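Local coordinates for hypothetical Membrane Spanning Protein (Bacillus cereus, PDB 2FB5) that catalyses the condensation of two ATP molecules into cyclic di-AMP as a diadenylate cyclase, one of three in this bacterium, and is required for efficient spore formation, at residues 12-15 with 16-19. Residues are numbered along the deposited sequence; the frame is centred on the assembly and turned at random.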
loop_
_atom_site.group_PDB
_atom_site.type_symbol
_atom_site.label_atom_id
_atom_site.label_comp_id
_atom_site.label_asym_id
_atom_site.label_seq_id
_atom_site.Cartn_x
_atom_site.Cartn_y
_atom_site.Cartn_z
ATOM N N GLU A 12 -0.072 -3.643 11.609
ATOM C CA GLU A 12 0.082 -5.064 11.307
ATOM C C GLU A 12 0.544 -5.852 12.530
ATOM O O GLU A 12 0.131 -6.992 12.717
ATOM C CB GLU A 12 1.039 -5.280 10.125
ATOM C CG GLU A 12 0.415 -4.986 8.783
ATOM C CD GLU A 12 -0.601 -6.043 8.379
ATOM O OE1 GLU A 12 -0.237 -7.245 8.318
ATOM O OE2 GLU A 12 -1.758 -5.668 8.135
ATOM N N GLU A 13 1.365 -5.241 13.375
ATOM C CA GLU A 13 1.801 -5.923 14.592
ATOM C C GLU A 13 0.685 -6.052 15.636
ATOM O O GLU A 13 0.645 -7.035 16.376
ATOM C CB GLU A 13 3.023 -5.247 15.216
ATOM C CG GLU A 13 4.328 -5.529 14.477
ATOM C CD GLU A 13 4.720 -7.019 14.423
ATOM O OE1 GLU A 13 4.439 -7.775 15.407
ATOM O OE2 GLU A 13 5.327 -7.420 13.391
ATOM N N LEU A 14 -0.199 -5.056 15.698
ATOM C CA LEU A 14 -1.383 -5.120 16.566
ATOM C C LEU A 14 -2.337 -6.231 16.132
ATOM O O LEU A 14 -2.938 -6.913 16.987
ATOM C CB LEU A 14 -2.121 -3.779 16.588
ATOM C CG LEU A 14 -1.375 -2.652 17.318
ATOM C CD1 LEU A 14 -2.139 -1.336 17.192
ATOM C CD2 LEU A 14 -1.148 -3.006 18.782
ATOM N N LYS A 15 -2.470 -6.390 14.813
ATOM C CA LYS A 15 -3.249 -7.472 14.208
ATOM C C LYS A 15 -2.685 -8.834 14.605
ATOM O O LYS A 15 -3.433 -9.733 14.991
ATOM C CB LYS A 15 -3.288 -7.317 12.682
ATOM C CG LYS A 15 -4.204 -8.321 11.961
ATOM C CD LYS A 15 -4.737 -7.769 10.624
ATOM C CE LYS A 15 -3.705 -7.860 9.514
ATOM N NZ LYS A 15 -4.255 -7.283 8.270
ATOM N N ILE A 16 -1.361 -8.970 14.519
ATOM C CA ILE A 16 -0.663 -10.179 14.947
ATOM C C ILE A 16 -0.935 -10.477 16.422
ATOM O O ILE A 16 -1.274 -11.603 16.773
ATOM C CB ILE A 16 0.859 -10.069 14.676
ATOM C CG1 ILE A 16 1.149 -10.218 13.183
ATOM C CG2 ILE A 16 1.661 -11.095 15.508
ATOM C CD1 ILE A 16 2.613 -9.857 12.794
ATOM N N GLN A 17 -0.790 -9.474 17.280
ATOM C CA GLN A 17 -1.105 -9.632 18.710
ATOM C C GLN A 17 -2.546 -10.056 18.965
ATOM O O GLN A 17 -2.808 -10.869 19.848
ATOM C CB GLN A 17 -0.835 -8.339 19.457
ATOM C CG GLN A 17 0.639 -8.011 19.620
ATOM C CD GLN A 17 0.811 -6.593 20.126
ATOM O OE1 GLN A 17 0.333 -6.250 21.206
ATOM N NE2 GLN A 17 1.443 -5.746 19.324
ATOM N N THR A 18 -3.482 -9.484 18.211
ATOM C CA THR A 18 -4.890 -9.861 18.333
ATOM C C THR A 18 -5.092 -11.344 17.973
ATOM O O THR A 18 -5.731 -12.087 18.723
ATOM C CB THR A 18 -5.778 -8.958 17.469
ATOM O OG1 THR A 18 -5.503 -7.591 17.788
ATOM C CG2 THR A 18 -7.256 -9.250 17.734
ATOM N N LYS A 19 -4.506 -11.772 16.857
ATOM C CA LYS A 19 -4.595 -13.166 16.414
ATOM C C LYS A 19 -3.994 -14.104 17.452
ATOM O O LYS A 19 -4.551 -15.170 17.721
ATOM C CB LYS A 19 -3.878 -13.372 15.078
ATOM C CG LYS A 19 -4.562 -12.750 13.860
ATOM C CD LYS A 19 -3.674 -13.023 12.655
ATOM C CE LYS A 19 -4.246 -12.504 11.378
ATOM N NZ LYS A 19 -3.298 -12.784 10.253
#
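With chi1 of Thr18 at -53°, OG1 sits beside its own backbone N and anti to its carbonyl carbon, which turns the hydroxyl back along the helix onto Leu14 O. Thr18 OG1 gives its proton to Leu14 O at 2.8 Å, and Thr18 N reaches the same Leu14 O at 2.9 Å. The two donors arrive from opposite faces of the carbonyl plane, each tilted from it, so one oxygen is gripped twice, and the hydroxyl bond holds the rotation of the threonine side chain. One residue earlier Glu13 O is approached in a related way. Gln17 N binds Glu13 O at 3.0 Å, nearly straight, while CG of Gln17, likewise beside its backbone N (chi1 -72°), lets NE2 swing back to add a weak bond to Glu13 O at 3.3 Å. The same amide nitrogen lies 3.8 Å from CD2 of Leu14, whose side chain slants across that of Gln17. Glu13 and Ile16 run side by side in the same direction, with Ile16 CD1 against the carboxylate, 3.7 Å from Glu13 OE2. On another side Lys15, bent at chi3, curls toward the preceding turn, and its NZ forms a salt bridge with Glu12 OE2 at 3.0 Å, meeting its syn side somewhat out of the carboxylate plane. Glu12 OE1 accepts a hydrogen bond from Ala4 N of the second subunit, so the carboxylate joins its own helix to a neighbouring subunit of the three-chain assembly. Leu14, Lys15 and Thr18 also touch helix 47-70 of their own chain. The arrangement is that of successive i to i+4 backbone hydrogen bonds of an alpha helix, with the threonine hydroxyl bonded to the i-4 carbonyl, in the N-terminal helical hairpin that helix 4-35 forms with helix 47-70.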